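Local coordinates for flagellar hook-associated protein (Burkholderia pseudomallei, PDB 4UT1) that probably serves as a structural component of the bacterial flagellum, forming part of the junction between hook and filament, at residues 309-322 against 573-586. Sequence-based numbering, arbitrary orientation.
Sequences ALAVSFASQVNAQN and NALALSQLVNSKTM
N573 and Q321 show how one amide side chain can read both the backbone and side chain of a facing helix. ND2 of N573 donates to the carbonyl O of Q321 at 2.9 Å, from above the carbonyl plane, while OD1 accepts from NE2 of Q321, also at 2.9 Å. The amide planes lie 40° apart, and a bend in the Q321 chain (chi2 59°) brings its amide over A576. ND2 of N573 also serves A445 O. At the other end, T585 OG1 donates to S313 OG (3.0 Å), which donates to T364 O; one turn on, the extended Q317 takes a weak bond from S583 OG on OE1, returns weak bonds from NE2 to S313, and lays its amide against T585 CG2. Leucines fill the middle: L577 CD2 and L580 CD1 both meet Q321 CB, at 3.6 and 3.7 Å. In the loop, M586 folds back to set CE against A309 CB and L310 CD2; it and T585 face T591 in a classic beta bulge. Helix 573-579, reached after a strand-rich region, runs nearly antiparallel (165°) to the last turns of helix 287-322; helix 113-129 packs on L577 and L580, helix 593-630 on L310 and M586.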
loop_
_atom_site.group_PDB
_atom_site.type_symbol
_atom_site.label_atom_id
_atom_site.label_comp_id
_atom_site.label_asym_id
_atom_site.label_seq_id
_atom_site.Cartn_x
_atom_site.Cartn_y
_atom_site.Cartn_z
ATOM N N ALA A 309 1.475 -0.958 -2.211
ATOM C CA ALA A 309 2.498 -0.856 -1.172
ATOM C C ALA A 309 3.812 -1.475 -1.638
ATOM O O ALA A 309 4.883 -0.948 -1.334
ATOM C CB ALA A 309 2.020 -1.524 0.127
ATOM N N LEU A 310 3.736 -2.580 -2.383
ATOM C CA LEU A 310 4.950 -3.183 -2.933
ATOM C C LEU A 310 5.669 -2.231 -3.889
ATOM O O LEU A 310 6.893 -2.084 -3.821
ATOM C CB LEU A 310 4.638 -4.493 -3.653
ATOM C CG LEU A 310 3.986 -5.590 -2.811
ATOM C CD1 LEU A 310 3.975 -6.899 -3.598
ATOM C CD2 LEU A 310 4.688 -5.746 -1.461
ATOM N N ALA A 311 4.908 -1.603 -4.786
ATOM C CA ALA A 311 5.463 -0.619 -5.719
ATOM C C ALA A 311 6.198 0.509 -4.983
ATOM O O ALA A 311 7.318 0.886 -5.360
ATOM C CB ALA A 311 4.356 -0.043 -6.609
ATOM N N VAL A 312 5.573 1.040 -3.935
ATOM C CA VAL A 312 6.156 2.130 -3.183
ATOM C C VAL A 312 7.438 1.665 -2.501
ATOM O O VAL A 312 8.450 2.325 -2.582
ATOM C CB VAL A 312 5.190 2.697 -2.127
ATOM C CG1 VAL A 312 5.927 3.659 -1.190
ATOM C CG2 VAL A 312 4.014 3.395 -2.792
ATOM N N SER A 313 7.382 0.524 -1.831
ATOM C CA SER A 313 8.555 0.040 -1.128
ATOM C C SER A 313 9.689 -0.244 -2.109
ATOM O O SER A 313 10.831 0.082 -1.835
ATOM C CB SER A 313 8.232 -1.218 -0.322
ATOM O OG SER A 313 9.374 -1.624 0.411
ATOM N N PHE A 314 9.370 -0.863 -3.247
ATOM C CA PHE A 314 10.376 -1.141 -4.267
ATOM C C PHE A 314 11.048 0.145 -4.761
ATOM O O PHE A 314 12.265 0.262 -4.746
ATOM C CB PHE A 314 9.747 -1.901 -5.455
ATOM C CG PHE A 314 10.624 -1.948 -6.683
ATOM C CD1 PHE A 314 10.579 -0.929 -7.627
ATOM C CD2 PHE A 314 11.498 -3.011 -6.896
ATOM C CE1 PHE A 314 11.379 -0.969 -8.754
ATOM C CE2 PHE A 314 12.298 -3.059 -8.032
ATOM C CZ PHE A 314 12.245 -2.036 -8.957
ATOM N N ALA A 315 10.244 1.102 -5.208
ATOM C CA ALA A 315 10.767 2.373 -5.695
ATOM C C ALA A 315 11.606 3.084 -4.630
ATOM O O ALA A 315 12.698 3.563 -4.918
ATOM C CB ALA A 315 9.624 3.271 -6.166
ATOM N N SER A 316 11.101 3.130 -3.402
ATOM C CA SER A 316 11.782 3.838 -2.336
ATOM C C SER A 316 13.141 3.205 -2.034
ATOM O O SER A 316 14.136 3.903 -1.890
ATOM C CB SER A 316 10.922 3.866 -1.072
ATOM O OG SER A 316 9.781 4.692 -1.260
ATOM N N GLN A 317 13.164 1.886 -1.925
ATOM C CA GLN A 317 14.417 1.172 -1.662
ATOM C C GLN A 317 15.451 1.334 -2.761
ATOM O O GLN A 317 16.640 1.500 -2.485
ATOM C CB GLN A 317 14.163 -0.314 -1.468
ATOM C CG GLN A 317 13.540 -0.671 -0.156
ATOM C CD GLN A 317 13.381 -2.161 -0.018
ATOM O OE1 GLN A 317 14.333 -2.863 0.311
ATOM N NE2 GLN A 317 12.187 -2.663 -0.308
ATOM N N VAL A 318 15.012 1.250 -4.003
ATOM C CA VAL A 318 15.928 1.323 -5.123
ATOM C C VAL A 318 16.463 2.746 -5.219
ATOM O O VAL A 318 17.670 2.962 -5.348
ATOM C CB VAL A 318 15.240 0.876 -6.447
ATOM C CG1 VAL A 318 16.041 1.315 -7.663
ATOM C CG2 VAL A 318 15.047 -0.633 -6.435
ATOM N N ASN A 319 15.567 3.717 -5.081
ATOM C CA ASN A 319 15.952 5.120 -5.122
ATOM C C ASN A 319 16.960 5.449 -4.027
ATOM O O ASN A 319 17.935 6.150 -4.277
ATOM C CB ASN A 319 14.728 6.039 -4.988
ATOM C CG ASN A 319 13.867 6.038 -6.237
ATOM O OD1 ASN A 319 14.302 5.585 -7.284
ATOM N ND2 ASN A 319 12.637 6.548 -6.126
ATOM N N ALA A 320 16.728 4.924 -2.828
ATOM C CA ALA A 320 17.589 5.239 -1.686
ATOM C C ALA A 320 18.976 4.645 -1.878
ATOM O O ALA A 320 19.991 5.282 -1.539
ATOM C CB ALA A 320 16.971 4.720 -0.378
ATOM N N GLN A 321 19.020 3.424 -2.407
ATOM C CA GLN A 321 20.299 2.749 -2.630
ATOM C C GLN A 321 21.048 3.355 -3.818
ATOM O O GLN A 321 22.266 3.456 -3.789
ATOM C CB GLN A 321 20.104 1.241 -2.847
ATOM C CG GLN A 321 21.395 0.414 -2.749
ATOM C CD GLN A 321 22.095 0.563 -1.392
ATOM O OE1 GLN A 321 21.473 0.406 -0.346
ATOM N NE2 GLN A 321 23.392 0.869 -1.415
ATOM N N ASN A 322 20.338 3.753 -4.866
ATOM C CA ASN A 322 21.026 4.387 -5.982
ATOM C C ASN A 322 21.685 5.711 -5.571
ATOM O O ASN A 322 22.793 6.037 -6.034
ATOM C CB ASN A 322 20.072 4.588 -7.166
ATOM C CG ASN A 322 20.810 4.652 -8.478
ATOM O OD1 ASN A 322 21.550 3.721 -8.830
ATOM N ND2 ASN A 322 20.638 5.750 -9.207
ATOM N N ASN A 573 28.062 -0.641 -5.523
ATOM C CA ASN A 573 26.693 -0.200 -5.250
ATOM C C ASN A 573 25.657 -0.958 -6.064
ATOM O O ASN A 573 24.520 -1.127 -5.610
ATOM C CB ASN A 573 26.516 1.295 -5.483
ATOM C CG ASN A 573 25.293 1.826 -4.758
ATOM O OD1 ASN A 573 25.191 1.693 -3.531
ATOM N ND2 ASN A 573 24.334 2.381 -5.509
ATOM N N ALA A 574 26.032 -1.389 -7.263
ATOM C CA ALA A 574 25.152 -2.230 -8.053
ATOM C C ALA A 574 24.939 -3.541 -7.303
ATOM O O ALA A 574 23.835 -4.063 -7.263
ATOM C CB ALA A 574 25.727 -2.482 -9.450
ATOM N N LEU A 575 26.000 -4.058 -6.688
ATOM C CA LEU A 575 25.888 -5.265 -5.878
ATOM C C LEU A 575 24.898 -5.033 -4.737
ATOM O O LEU A 575 24.044 -5.880 -4.463
ATOM C CB LEU A 575 27.260 -5.699 -5.326
ATOM C CG LEU A 575 27.217 -6.945 -4.427
ATOM C CD1 LEU A 575 26.701 -8.122 -5.215
ATOM C CD2 LEU A 575 28.586 -7.281 -3.839
ATOM N N ALA A 576 25.010 -3.881 -4.078
ATOM C CA ALA A 576 24.107 -3.537 -2.987
ATOM C C ALA A 576 22.660 -3.407 -3.503
ATOM O O ALA A 576 21.712 -3.907 -2.876
ATOM C CB ALA A 576 24.560 -2.254 -2.305
ATOM N N LEU A 577 22.496 -2.747 -4.644
ATOM C CA LEU A 577 21.173 -2.643 -5.267
ATOM C C LEU A 577 20.563 -4.021 -5.481
ATOM O O LEU A 577 19.402 -4.240 -5.135
ATOM C CB LEU A 577 21.251 -1.902 -6.606
ATOM C CG LEU A 577 21.344 -0.382 -6.543
ATOM C CD1 LEU A 577 21.971 0.148 -7.818
ATOM C CD2 LEU A 577 19.944 0.234 -6.315
ATOM N N SER A 578 21.348 -4.940 -6.055
ATOM C CA SER A 578 20.877 -6.286 -6.375
ATOM C C SER A 578 20.448 -7.062 -5.130
ATOM O O SER A 578 19.531 -7.874 -5.185
ATOM C CB SER A 578 21.954 -7.086 -7.130
ATOM O OG SER A 578 22.960 -7.542 -6.238
ATOM N N GLN A 579 21.111 -6.813 -4.006
ATOM C CA GLN A 579 20.784 -7.537 -2.781
ATOM C C GLN A 579 19.530 -7.000 -2.067
ATOM O O GLN A 579 19.057 -7.597 -1.099
ATOM C CB GLN A 579 21.989 -7.516 -1.838
ATOM C CG GLN A 579 23.175 -8.342 -2.355
ATOM C CD GLN A 579 24.444 -8.089 -1.547
ATOM O OE1 GLN A 579 24.532 -7.113 -0.796
ATOM N NE2 GLN A 579 25.435 -8.964 -1.703
ATOM N N LEU A 580 18.982 -5.889 -2.547
ATOM C CA LEU A 580 17.715 -5.385 -2.010
ATOM C C LEU A 580 16.575 -6.397 -2.127
ATOM O O LEU A 580 15.566 -6.294 -1.420
ATOM C CB LEU A 580 17.313 -4.090 -2.712
ATOM C CG LEU A 580 18.193 -2.894 -2.374
ATOM C CD1 LEU A 580 17.807 -1.678 -3.212
ATOM C CD2 LEU A 580 18.086 -2.584 -0.893
ATOM N N VAL A 581 16.732 -7.360 -3.030
ATOM C CA VAL A 581 15.763 -8.437 -3.179
ATOM C C VAL A 581 15.576 -9.237 -1.890
ATOM O O VAL A 581 14.546 -9.882 -1.707
ATOM C CB VAL A 581 16.168 -9.407 -4.299
ATOM C CG1 VAL A 581 17.325 -10.295 -3.850
ATOM C CG2 VAL A 581 14.974 -10.265 -4.708
ATOM N N ASN A 582 16.572 -9.206 -1.003
ATOM C CA ASN A 582 16.504 -9.972 0.239
ATOM C C ASN A 582 16.124 -9.140 1.452
ATOM O O ASN A 582 16.002 -9.662 2.555
ATOM C CB ASN A 582 17.841 -10.668 0.493
ATOM C CG ASN A 582 18.195 -11.642 -0.601
ATOM O OD1 ASN A 582 17.372 -12.467 -1.000
ATOM N ND2 ASN A 582 19.415 -11.545 -1.113
ATOM N N SER A 583 15.932 -7.842 1.248
ATOM C CA SER A 583 15.570 -6.938 2.328
ATOM C C SER A 583 14.162 -7.189 2.864
ATOM O O SER A 583 13.216 -7.359 2.092
ATOM C CB SER A 583 15.680 -5.487 1.855
ATOM O OG SER A 583 15.142 -4.612 2.825
ATOM N N LYS A 584 14.005 -7.183 4.184
ATOM C CA LYS A 584 12.680 -7.398 4.760
ATOM C C LYS A 584 11.993 -6.084 5.135
ATOM O O LYS A 584 12.086 -5.613 6.273
ATOM C CB LYS A 584 12.781 -8.321 5.971
ATOM C CG LYS A 584 13.349 -9.686 5.619
ATOM C CD LYS A 584 13.278 -10.647 6.794
ATOM C CE LYS A 584 14.020 -11.937 6.488
ATOM N NZ LYS A 584 13.906 -12.923 7.594
ATOM N N THR A 585 11.268 -5.513 4.176
ATOM C CA THR A 585 10.711 -4.178 4.333
ATOM C C THR A 585 9.210 -4.173 4.568
ATOM O O THR A 585 8.629 -3.133 4.891
ATOM C CB THR A 585 11.012 -3.318 3.094
ATOM O OG1 THR A 585 10.472 -3.955 1.924
ATOM C CG2 THR A 585 12.519 -3.138 2.935
ATOM N N MET A 586 8.587 -5.336 4.400
ATOM C CA MET A 586 7.142 -5.447 4.482
ATOM C C MET A 586 6.708 -6.193 5.736
ATOM O O MET A 586 7.484 -6.966 6.313
ATOM C CB MET A 586 6.587 -6.146 3.231
ATOM C CG MET A 586 6.958 -5.449 1.915
ATOM S SD MET A 586 6.534 -3.691 1.905
ATOM C CE MET A 586 4.749 -3.761 2.056
#